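Local structure of Oxidored_FMN domain-containing protein ([Pseudomonas] geniculata N1, 6L6J) at residues P28-A32 and A43-A47; G54-E60 and G97-E103; I166-A172 and A220-A226. The protein acts as a 6-hydroxypseudooxynicotine amine oxidase that carries FMN, a [4Fe-4S] cluster and ADP, and probably oxidises its amine substrate at the flavin. The contacts are given in a common frame with arbitrary orientation. Numbering follows the deposited sequence.

Contact 1: P28-A32 and A43-A47; sequences PHATA and AFRKA. With FMN (flavin mononucleotide), chain B.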
loop_
_atom_site.group_PDB
_atom_site.type_symbol
_atom_site.label_atom_id
_atom_site.label_comp_id
_atom_site.label_asym_id
_atom_site.label_seq_id
_atom_site.Cartn_x
_atom_site.Cartn_y
_atom_site.Cartn_z
ATOM N N PRO A 28 -2.020 5.749 12.267
ATOM C CA PRO A 28 -0.925 4.806 12.457
ATOM C C PRO A 28 -0.818 3.905 11.223
ATOM O O PRO A 28 -1.815 3.341 10.825
ATOM C CB PRO A 28 -1.299 3.957 13.686
ATOM C CG PRO A 28 -2.451 4.671 14.343
ATOM C CD PRO A 28 -3.022 5.671 13.344
ATOM N N HIS A 29 0.371 3.826 10.639
ATOM C CA HIS A 29 0.674 2.905 9.523
ATOM C C HIS A 29 2.150 2.506 9.604
ATOM O O HIS A 29 3.025 3.447 9.663
ATOM C CB HIS A 29 0.250 3.521 8.184
ATOM C CG HIS A 29 1.301 4.343 7.526
ATOM N ND1 HIS A 29 2.422 3.770 6.977
ATOM C CD2 HIS A 29 1.389 5.673 7.307
ATOM C CE1 HIS A 29 3.180 4.715 6.460
ATOM N NE2 HIS A 29 2.557 5.899 6.624
ATOM N N ALA A 30 2.402 1.190 9.656
ATOM C CA ALA A 30 3.742 0.574 9.778
ATOM C C ALA A 30 4.586 0.977 8.581
ATOM O O ALA A 30 4.033 1.104 7.481
ATOM C CB ALA A 30 3.645 -0.926 9.872
ATOM N N THR A 31 5.882 1.159 8.810
ATOM C CA THR A 31 6.878 1.494 7.756
ATOM C C THR A 31 7.896 0.360 7.596
ATOM O O THR A 31 8.719 0.464 6.654
ATOM C CB THR A 31 7.561 2.828 8.087
ATOM O OG1 THR A 31 7.841 2.796 9.486
ATOM C CG2 THR A 31 6.709 4.021 7.715
ATOM N N ALA A 32 7.848 -0.648 8.480
ATOM C CA ALA A 32 8.790 -1.794 8.536
ATOM C C ALA A 32 10.239 -1.320 8.698
ATOM O O ALA A 32 11.136 -1.987 8.189
ATOM C CB ALA A 32 8.635 -2.652 7.306
ATOM N N ALA A 43 13.411 10.243 9.324
ATOM C CA ALA A 43 13.359 10.895 7.987
ATOM C C ALA A 43 11.972 10.671 7.346
ATOM O O ALA A 43 11.421 11.595 6.714
ATOM C CB ALA A 43 14.474 10.350 7.108
ATOM N N PHE A 44 11.414 9.470 7.494
ATOM C CA PHE A 44 10.075 9.139 6.958
ATOM C C PHE A 44 9.069 10.098 7.581
ATOM O O PHE A 44 8.441 10.818 6.834
ATOM C CB PHE A 44 9.681 7.677 7.200
ATOM C CG PHE A 44 8.389 7.319 6.513
ATOM C CD1 PHE A 44 8.379 6.913 5.180
ATOM C CD2 PHE A 44 7.169 7.444 7.178
ATOM C CE1 PHE A 44 7.184 6.627 4.531
ATOM C CE2 PHE A 44 5.974 7.165 6.525
ATOM C CZ PHE A 44 5.986 6.758 5.204
ATOM N N ARG A 45 8.931 10.088 8.902
ATOM C CA ARG A 45 7.890 10.859 9.633
ATOM C C ARG A 45 8.141 12.365 9.451
ATOM O O ARG A 45 7.194 13.085 9.136
ATOM C CB ARG A 45 7.889 10.451 11.108
ATOM C CG ARG A 45 7.636 8.973 11.369
ATOM C CD ARG A 45 6.304 8.535 10.831
ATOM N NE ARG A 45 6.110 7.106 10.972
ATOM C CZ ARG A 45 5.107 6.411 10.461
ATOM N NH1 ARG A 45 4.168 7.021 9.764
ATOM N NH2 ARG A 45 5.037 5.107 10.671
ATOM N N LYS A 46 9.381 12.825 9.587
ATOM C CA LYS A 46 9.751 14.257 9.373
ATOM C C LYS A 46 9.070 14.791 8.097
ATOM O O LYS A 46 8.459 15.892 8.145
ATOM C CB LYS A 46 11.271 14.439 9.308
ATOM C CG LYS A 46 11.759 15.876 9.457
ATOM C CD LYS A 46 13.289 16.027 9.368
ATOM C CE LYS A 46 13.754 17.324 8.721
ATOM N NZ LYS A 46 14.897 17.109 7.793
ATOM N N ALA A 47 9.149 14.049 6.996
ATOM C CA ALA A 47 8.675 14.511 5.671
ATOM C C ALA A 47 7.178 14.862 5.739
ATOM O O ALA A 47 6.714 15.801 5.024
ATOM C CB ALA A 47 8.955 13.465 4.626
HETATM N N1 FMN B . -3.181 0.551 10.780
HETATM C C2 FMN B . -2.859 0.367 12.100
HETATM O O2 FMN B . -3.753 0.538 12.935
HETATM N N3 FMN B . -1.639 0.048 12.554
HETATM C C4 FMN B . -0.613 -0.121 11.703
HETATM O O4 FMN B . 0.505 -0.417 12.121
HETATM C C4A FMN B . -0.866 0.030 10.243
HETATM N N5 FMN B . 0.124 -0.134 9.333
HETATM C C5A FMN B . -0.139 0.091 8.025
HETATM C C6 FMN B . 0.891 -0.001 7.093
HETATM C C7 FMN B . 0.617 0.249 5.763
HETATM C C7M FMN B . 1.709 0.083 4.778
HETATM C C8 FMN B . -0.729 0.642 5.328
HETATM C C8M FMN B . -1.056 0.882 3.883
HETATM C C9 FMN B . -1.753 0.741 6.231
HETATM C C9A FMN B . -1.520 0.494 7.577
HETATM N N10 FMN B . -2.544 0.636 8.524
HETATM C C10 FMN B . -2.236 0.411 9.843
HETATM C "C1'" FMN B . -3.939 1.036 8.153
HETATM C "C2'" FMN B . -4.033 2.539 7.969
HETATM O "O2'" FMN B . -3.830 3.124 9.243
HETATM C "C3'" FMN B . -5.365 2.981 7.441
HETATM O "O3'" FMN B . -6.367 2.681 8.413
HETATM C "C4'" FMN B . -5.752 2.350 6.104
HETATM O "O4'" FMN B . -4.617 2.346 5.206
HETATM C "C5'" FMN B . -6.947 3.061 5.483
HETATM O "O5'" FMN B . -6.581 4.408 5.236
HETATM P P FMN B . -6.027 4.856 3.782
HETATM O O1P FMN B . -7.164 4.617 2.814
HETATM O O2P FMN B . -5.690 6.297 4.005
HETATM O O3P FMN B . -4.816 3.980 3.525
#
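Four buried residues, His29 and Thr31 from the loop 28-32 and Phe44 and Arg45 from one turn of helix 38-51, make this contact. Arg45 leaves the helix sideways with chi1 and chi2 both m, then runs on with chi3 t, so that its guanidinium reaches the loop and NH2 donates to His29 O at 2.8 Å, nearly straight at 173°. The same NH2 forms a salt bridge with Glu59, which balances the buried charge. Phe44, with chi1 t, points toward the loop and takes the methyl of Thr31 on its face: CG2 of Thr31 sits 3.6 Å from the centroid of the Phe44 ring, a CH-pi contact. The CA-CB bond of His29 points sideways, but chi1 p brings the ring end nearer the helix; the ring meets that of Phe44 rim to rim, carries Arg45 NH1 over one of its faces, and is held by a bond from ND1 to Ala30 O (3.2 Å). The backbone of the loop meanwhile faces FMN. Pro28 O accepts from FMN O2' at 2.6 Å, and Ala30 N lies 2.7 Å from FMN N5. This is the loop after the first strand of a TIM barrel, where beta-alpha loops build the flavin site.

Contact 2: G54-E60 and G97-E103; sequences GVVCLEE and GALAGVE. With FMN (flavin mononucleotide), chain B.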
loop_
_atom_site.group_PDB
_atom_site.type_symbol
_atom_site.label_atom_id
_atom_site.label_comp_id
_atom_site.label_asym_id
_atom_site.label_seq_id
_atom_site.Cartn_x
_atom_site.Cartn_y
_atom_site.Cartn_z
ATOM N N GLY A 54 -1.187 17.885 10.410
ATOM C CA GLY A 54 -1.401 18.382 11.782
ATOM C C GLY A 54 -1.064 17.337 12.829
ATOM O O GLY A 54 -0.573 17.727 13.885
ATOM N N VAL A 55 -1.330 16.054 12.573
ATOM C CA VAL A 55 -0.905 14.921 13.459
ATOM C C VAL A 55 -0.112 13.897 12.617
ATOM O O VAL A 55 -0.587 13.472 11.538
ATOM C CB VAL A 55 -2.115 14.256 14.151
ATOM C CG1 VAL A 55 -1.723 13.025 14.930
ATOM C CG2 VAL A 55 -2.890 15.229 15.042
ATOM N N VAL A 56 1.046 13.465 13.098
ATOM C CA VAL A 56 1.763 12.320 12.483
ATOM C C VAL A 56 1.933 11.243 13.538
ATOM O O VAL A 56 2.415 11.555 14.628
ATOM C CB VAL A 56 3.060 12.769 11.814
ATOM C CG1 VAL A 56 3.885 11.592 11.342
ATOM C CG2 VAL A 56 2.727 13.704 10.658
ATOM N N CYS A 57 1.441 10.041 13.223
ATOM C CA CYS A 57 1.278 8.926 14.187
ATOM C C CYS A 57 2.316 7.845 13.897
ATOM O O CYS A 57 2.597 7.535 12.705
ATOM C CB CYS A 57 -0.115 8.315 14.126
ATOM S SG CYS A 57 -1.389 9.203 15.060
ATOM N N LEU A 58 2.860 7.263 14.961
ATOM C CA LEU A 58 3.712 6.050 14.864
ATOM C C LEU A 58 2.786 4.847 14.867
ATOM O O LEU A 58 1.694 4.947 15.477
ATOM C CB LEU A 58 4.744 6.017 15.990
ATOM C CG LEU A 58 6.157 6.344 15.526
ATOM C CD1 LEU A 58 6.179 7.608 14.681
ATOM C CD2 LEU A 58 7.111 6.461 16.713
ATOM N N GLU A 59 3.223 3.807 14.152
ATOM C CA GLU A 59 2.498 2.538 13.888
ATOM C C GLU A 59 2.404 1.729 15.191
ATOM O O GLU A 59 2.797 2.261 16.269
ATOM C CB GLU A 59 3.227 1.751 12.795
ATOM C CG GLU A 59 4.625 1.268 13.182
ATOM C CD GLU A 59 5.796 2.031 12.557
ATOM O OE1 GLU A 59 5.758 3.286 12.585
ATOM O OE2 GLU A 59 6.773 1.371 12.060
ATOM N N GLU A 60 1.912 0.487 15.097
ATOM C CA GLU A 60 1.728 -0.422 16.263
ATOM C C GLU A 60 3.015 -0.423 17.093
ATOM O O GLU A 60 4.033 -0.857 16.596
ATOM C CB GLU A 60 1.276 -1.819 15.837
ATOM C CG GLU A 60 2.126 -2.493 14.770
ATOM C CD GLU A 60 1.723 -3.943 14.544
ATOM O OE1 GLU A 60 0.548 -4.313 14.897
ATOM O OE2 GLU A 60 2.575 -4.709 14.036
ATOM N N GLY A 97 5.445 21.683 13.955
ATOM C CA GLY A 97 4.196 21.996 14.678
ATOM C C GLY A 97 3.067 21.012 14.413
ATOM O O GLY A 97 1.914 21.359 14.717
ATOM N N ALA A 98 3.374 19.853 13.829
ATOM C CA ALA A 98 2.519 18.648 13.859
ATOM C C ALA A 98 2.478 18.129 15.301
ATOM O O ALA A 98 3.471 18.313 16.036
ATOM C CB ALA A 98 3.062 17.591 12.929
ATOM N N LEU A 99 1.367 17.508 15.701
ATOM C CA LEU A 99 1.324 16.679 16.935
ATOM C C LEU A 99 1.949 15.312 16.607
ATOM O O LEU A 99 2.123 14.967 15.412
ATOM C CB LEU A 99 -0.114 16.493 17.425
ATOM C CG LEU A 99 -0.903 17.751 17.776
ATOM C CD1 LEU A 99 -2.138 17.376 18.588
ATOM C CD2 LEU A 99 -0.060 18.766 18.549
ATOM N N ALA A 100 2.291 14.580 17.654
ATOM C CA ALA A 100 3.026 13.307 17.627
ATOM C C ALA A 100 2.202 12.313 18.449
ATOM O O ALA A 100 2.047 12.530 19.681
ATOM C CB ALA A 100 4.411 13.508 18.171
ATOM N N GLY A 101 1.614 11.328 17.754
ATOM C CA GLY A 101 0.787 10.272 18.351
ATOM C C GLY A 101 1.519 8.956 18.252
ATOM O O GLY A 101 2.498 8.885 17.477
ATOM N N VAL A 102 1.100 7.959 19.022
ATOM C CA VAL A 102 1.755 6.627 19.007
ATOM C C VAL A 102 0.675 5.568 19.238
ATOM O O VAL A 102 -0.101 5.704 20.213
ATOM C CB VAL A 102 2.889 6.541 20.041
ATOM C CG1 VAL A 102 2.401 6.793 21.459
ATOM C CG2 VAL A 102 3.618 5.214 19.962
ATOM N N GLU A 103 0.630 4.559 18.369
ATOM C CA GLU A 103 -0.354 3.473 18.498
ATOM C C GLU A 103 0.218 2.404 19.434
ATOM O O GLU A 103 0.692 1.384 18.952
ATOM C CB GLU A 103 -0.727 2.964 17.111
ATOM C CG GLU A 103 -2.044 2.215 17.081
ATOM C CD GLU A 103 -2.303 1.505 15.769
ATOM O OE1 GLU A 103 -3.437 1.610 15.297
ATOM O OE2 GLU A 103 -1.360 0.835 15.231
HETATM N N1 FMN B . -3.181 0.551 10.780
HETATM C C2 FMN B . -2.859 0.367 12.100
HETATM O O2 FMN B . -3.753 0.538 12.935
HETATM N N3 FMN B . -1.639 0.048 12.554
HETATM C C4 FMN B . -0.613 -0.121 11.703
HETATM O O4 FMN B . 0.505 -0.417 12.121
HETATM C C4A FMN B . -0.866 0.030 10.243
HETATM N N5 FMN B . 0.124 -0.134 9.333
HETATM C C5A FMN B . -0.139 0.091 8.025
HETATM C C6 FMN B . 0.891 -0.001 7.093
HETATM C C7 FMN B . 0.617 0.249 5.763
HETATM C C7M FMN B . 1.709 0.083 4.778
HETATM C C8 FMN B . -0.729 0.642 5.328
HETATM C C8M FMN B . -1.056 0.882 3.883
HETATM C C9 FMN B . -1.753 0.741 6.231
HETATM C C9A FMN B . -1.520 0.494 7.577
HETATM N N10 FMN B . -2.544 0.636 8.524
HETATM C C10 FMN B . -2.236 0.411 9.843
HETATM C "C1'" FMN B . -3.939 1.036 8.153
HETATM C "C2'" FMN B . -4.033 2.539 7.969
HETATM O "O2'" FMN B . -3.830 3.124 9.243
HETATM C "C3'" FMN B . -5.365 2.981 7.441
HETATM O "O3'" FMN B . -6.367 2.681 8.413
HETATM C "C4'" FMN B . -5.752 2.350 6.104
HETATM O "O4'" FMN B . -4.617 2.346 5.206
HETATM C "C5'" FMN B . -6.947 3.061 5.483
HETATM O "O5'" FMN B . -6.581 4.408 5.236
HETATM P P FMN B . -6.027 4.856 3.782
HETATM O O1P FMN B . -7.164 4.617 2.814
HETATM O O2P FMN B . -5.690 6.297 4.005
HETATM O O3P FMN B . -4.816 3.980 3.525
HETATM O O HOH W 1 -0.884 20.295 14.553
#
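Gly97 opens the segment in a turn with positive phi, and one water donates both to its O (3.0 Å) and to Gly54 O (2.7 Å). At Ala98 the chain closes on its partner, CA lying 3.2 Å from Gly54 O. Leu99 begins the strand pairing: its N donates to Gly54 O (2.7 Å) and its O accepts from Val56 N (3.0 Å), while Leu99 CB packs against Val55 CG2 at 3.9 Å. Ala100 pairs with Val56 but turns its own N-H to the other neighbour, toward Asp165, and its small side chain meets Val93 of helix 83-94. Gly101 N donates to Val56 O (3.2 Å) and Gly101 O accepts from Leu58 N (3.0 Å); a side chain here would clash with Cys57 SG, so the glycine leaves room for the sulfur. Val102 shares its sheet face with Leu58, CG2 of Val102 lying 4.2 Å from Leu58 CB, on the side covered by helix 83-94. Glu103 ends the run, its N donating to Leu58 O (3.1 Å). The two parallel strands, 19° apart, are joined through helix 83-94 in a right-handed beta-alpha-beta crossover. Their ends deliver polar groups to the flavin: FMN N3 donates to Glu103 OE2 (2.8 Å), Glu103 OE1 lies 2.6 Å from FMN O2, and Glu60 N makes a weak bond to FMN O4 (3.4 Å). An acceptor facing N3 and a weak donor at O4 are consistent with selecting and orienting the flavin's pyrimidine edge.

Contact 3: I166-A172 and A220-A226; sequences IVYVYCA and AVAVRFA. With FMN (flavin mononucleotide), chain B.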
loop_
_atom_site.group_PDB
_atom_site.type_symbol
_atom_site.label_atom_id
_atom_site.label_comp_id
_atom_site.label_asym_id
_atom_site.label_seq_id
_atom_site.Cartn_x
_atom_site.Cartn_y
_atom_site.Cartn_z
ATOM N N ILE A 166 -0.435 12.441 21.699
ATOM C CA ILE A 166 -1.618 11.544 21.533
ATOM C C ILE A 166 -1.143 10.111 21.766
ATOM O O ILE A 166 -0.274 9.635 20.995
ATOM C CB ILE A 166 -2.256 11.703 20.137
ATOM C CG1 ILE A 166 -2.536 13.171 19.788
ATOM C CG2 ILE A 166 -3.516 10.858 20.030
ATOM C CD1 ILE A 166 -2.801 13.426 18.315
ATOM N N VAL A 167 -1.702 9.455 22.782
ATOM C CA VAL A 167 -1.344 8.072 23.200
ATOM C C VAL A 167 -2.575 7.205 22.949
ATOM O O VAL A 167 -3.638 7.587 23.461
ATOM C CB VAL A 167 -0.888 8.069 24.670
ATOM C CG1 VAL A 167 -0.630 6.684 25.224
ATOM C CG2 VAL A 167 0.343 8.939 24.854
ATOM N N TYR A 168 -2.439 6.105 22.187
ATOM C CA TYR A 168 -3.581 5.281 21.681
ATOM C C TYR A 168 -3.885 4.110 22.630
ATOM O O TYR A 168 -2.993 3.660 23.415
ATOM C CB TYR A 168 -3.350 4.747 20.262
ATOM C CG TYR A 168 -3.814 5.651 19.143
ATOM C CD1 TYR A 168 -3.047 6.715 18.694
ATOM C CD2 TYR A 168 -4.996 5.399 18.478
ATOM C CE1 TYR A 168 -3.448 7.515 17.632
ATOM C CE2 TYR A 168 -5.404 6.180 17.412
ATOM C CZ TYR A 168 -4.640 7.254 16.989
ATOM O OH TYR A 168 -5.084 8.042 15.958
ATOM N N VAL A 169 -5.137 3.655 22.577
ATOM C CA VAL A 169 -5.587 2.324 23.072
ATOM C C VAL A 169 -6.080 1.569 21.836
ATOM O O VAL A 169 -7.008 2.060 21.176
ATOM C CB VAL A 169 -6.666 2.453 24.163
ATOM C CG1 VAL A 169 -7.579 1.249 24.231
ATOM C CG2 VAL A 169 -6.044 2.710 25.526
ATOM N N TYR A 170 -5.427 0.469 21.467
ATOM C CA TYR A 170 -5.578 -0.119 20.112
ATOM C C TYR A 170 -6.486 -1.336 20.187
ATOM O O TYR A 170 -6.135 -2.331 20.867
ATOM C CB TYR A 170 -4.223 -0.506 19.540
ATOM C CG TYR A 170 -4.268 -1.100 18.163
ATOM C CD1 TYR A 170 -4.803 -0.391 17.107
ATOM C CD2 TYR A 170 -3.731 -2.345 17.898
ATOM C CE1 TYR A 170 -4.823 -0.910 15.821
ATOM C CE2 TYR A 170 -3.733 -2.868 16.616
ATOM C CZ TYR A 170 -4.283 -2.153 15.577
ATOM O OH TYR A 170 -4.309 -2.649 14.315
ATOM N N CYS A 171 -7.613 -1.258 19.491
ATOM C CA CYS A 171 -8.614 -2.348 19.413
ATOM C C CYS A 171 -9.185 -2.415 17.998
ATOM O O CYS A 171 -10.330 -2.021 17.819
ATOM C CB CYS A 171 -9.706 -2.130 20.444
ATOM S SG CYS A 171 -10.902 -3.478 20.471
ATOM N N ALA A 172 -8.399 -2.922 17.045
ATOM C CA ALA A 172 -8.698 -2.884 15.596
ATOM C C ALA A 172 -7.911 -3.956 14.845
ATOM O O ALA A 172 -7.192 -4.703 15.501
ATOM C CB ALA A 172 -8.400 -1.502 15.044
ATOM N N ALA A 220 -3.635 13.699 25.041
ATOM C CA ALA A 220 -4.927 13.158 24.574
ATOM C C ALA A 220 -4.834 11.620 24.552
ATOM O O ALA A 220 -3.753 11.085 24.226
ATOM C CB ALA A 220 -5.257 13.711 23.215
ATOM N N VAL A 221 -5.900 10.921 24.929
ATOM C CA VAL A 221 -5.978 9.432 24.866
ATOM C C VAL A 221 -6.919 9.044 23.730
ATOM O O VAL A 221 -8.125 9.330 23.851
ATOM C CB VAL A 221 -6.469 8.862 26.194
ATOM C CG1 VAL A 221 -6.440 7.349 26.176
ATOM C CG2 VAL A 221 -5.657 9.441 27.340
ATOM N N ALA A 222 -6.376 8.481 22.648
ATOM C CA ALA A 222 -7.148 8.096 21.443
ATOM C C ALA A 222 -7.576 6.626 21.544
ATOM O O ALA A 222 -6.884 5.841 22.168
ATOM C CB ALA A 222 -6.327 8.354 20.205
ATOM N N VAL A 223 -8.703 6.259 20.955
ATOM C CA VAL A 223 -9.031 4.826 20.720
ATOM C C VAL A 223 -9.057 4.622 19.213
ATOM O O VAL A 223 -9.845 5.327 18.540
ATOM C CB VAL A 223 -10.359 4.397 21.370
ATOM C CG1 VAL A 223 -10.583 2.902 21.234
ATOM C CG2 VAL A 223 -10.396 4.777 22.839
ATOM N N ARG A 224 -8.220 3.716 18.703
ATOM C CA ARG A 224 -8.438 3.173 17.345
ATOM C C ARG A 224 -9.382 1.983 17.519
ATOM O O ARG A 224 -9.088 1.115 18.371
ATOM C CB ARG A 224 -7.120 2.839 16.654
ATOM C CG ARG A 224 -7.317 2.421 15.207
ATOM C CD ARG A 224 -7.273 3.517 14.162
ATOM N NE ARG A 224 -6.350 3.149 13.102
ATOM C CZ ARG A 224 -6.448 3.472 11.823
ATOM N NH1 ARG A 224 -7.455 4.187 11.367
ATOM N NH2 ARG A 224 -5.528 3.042 10.980
ATOM N N PHE A 225 -10.523 1.989 16.825
ATOM C CA PHE A 225 -11.560 0.938 16.998
ATOM C C PHE A 225 -12.122 0.532 15.636
ATOM O O PHE A 225 -12.598 1.404 14.895
ATOM C CB PHE A 225 -12.644 1.385 17.985
ATOM C CG PHE A 225 -13.755 0.384 18.180
ATOM C CD1 PHE A 225 -13.480 -0.892 18.647
ATOM C CD2 PHE A 225 -15.073 0.711 17.907
ATOM C CE1 PHE A 225 -14.486 -1.830 18.810
ATOM C CE2 PHE A 225 -16.081 -0.225 18.081
ATOM C CZ PHE A 225 -15.785 -1.500 18.524
ATOM N N ALA A 226 -11.999 -0.763 15.333
ATOM C CA ALA A 226 -12.731 -1.460 14.257
ATOM C C ALA A 226 -14.203 -1.581 14.677
ATOM O O ALA A 226 -14.488 -2.313 15.671
ATOM C CB ALA A 226 -12.103 -2.804 13.982
HETATM N N1 FMN B . -3.181 0.551 10.780
HETATM C C2 FMN B . -2.859 0.367 12.100
HETATM O O2 FMN B . -3.753 0.538 12.935
HETATM N N3 FMN B . -1.639 0.048 12.554
HETATM C C4 FMN B . -0.613 -0.121 11.703
HETATM O O4 FMN B . 0.505 -0.417 12.121
HETATM C C4A FMN B . -0.866 0.030 10.243
HETATM N N5 FMN B . 0.124 -0.134 9.333
HETATM C C5A FMN B . -0.139 0.091 8.025
HETATM C C6 FMN B . 0.891 -0.001 7.093
HETATM C C7 FMN B . 0.617 0.249 5.763
HETATM C C7M FMN B . 1.709 0.083 4.778
HETATM C C8 FMN B . -0.729 0.642 5.328
HETATM C C8M FMN B . -1.056 0.882 3.883
HETATM C C9 FMN B . -1.753 0.741 6.231
HETATM C C9A FMN B . -1.520 0.494 7.577
HETATM N N10 FMN B . -2.544 0.636 8.524
HETATM C C10 FMN B . -2.236 0.411 9.843
HETATM C "C1'" FMN B . -3.939 1.036 8.153
HETATM C "C2'" FMN B . -4.033 2.539 7.969
HETATM O "O2'" FMN B . -3.830 3.124 9.243
HETATM C "C3'" FMN B . -5.365 2.981 7.441
HETATM O "O3'" FMN B . -6.367 2.681 8.413
HETATM C "C4'" FMN B . -5.752 2.350 6.104
HETATM O "O4'" FMN B . -4.617 2.346 5.206
HETATM C "C5'" FMN B . -6.947 3.061 5.483
HETATM O "O5'" FMN B . -6.581 4.408 5.236
HETATM P P FMN B . -6.027 4.856 3.782
HETATM O O1P FMN B . -7.164 4.617 2.814
HETATM O O2P FMN B . -5.690 6.297 4.005
HETATM O O3P FMN B . -4.816 3.980 3.525
#
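Strands 166-171 and 220-229 are the fourth and fifth of the TIM barrel, parallel neighbours whose short segments cross at 29°. Six backbone bonds alternate between them. Val167 N donates to Ala220 O (3.0 Å), Val169 N to Ala222 O (2.8 Å) and Cys171 N to Arg224 O (3.0 Å); in return Val167 O accepts from Ala222 N (3.0 Å), Val169 O from Arg224 N (3.2 Å) and Cys171 O from Ala226 N (3.2 Å). Groups turned away from this pairing find other partners: Tyr168 N bonds to Val102 of the third strand, Tyr170 N to the hydroxyl of Tyr152, and Val221 N to Asp254. Tyr168, Tyr170 and Arg224 share one sheet face. The Tyr168 hydroxyl is hydrogen-bonded to the hydroxyl of Tyr25 and the carboxylate of Asp257, and Tyr170 OH to His173. Arg224 NH1 forms a salt bridge with Asp257, while NH2 faces FMN: it donates to FMN O3' at 2.7 Å and weakly to FMN N1 at 3.4 Å, and approaches FMN O2' to 2.4 Å. Two residues before Arg224, Ala222 CB lies 3.6 Å from the centroid of the Tyr168 ring, 8° off its normal, a CH-pi contact.

In the fold
All three contacts are buried, contact 2 reaching the surface only at Gly97 among its touching residues, and all touch the same FMN, but they belong to different layers of one barrel. Contact 1 joins a loop to the outer helix 38-51 through helix side chains that meet both side chains and backbone of the loop, covering 200 Å²; contacts 2 and 3 pair neighbouring strands through backbone bonds and cover 496 and 643 Å². Strands 99-105 and 166-171 lie side by side, so contacts 2 and 3 form one continuous piece of sheet. Contact 1 meets contact 2 through Arg45 with Glu59 and Pro28 packing on Glu103. Around the cofactor, contact 1 supplies backbone groups, contact 2 mainly an acid and contact 3 an arginine.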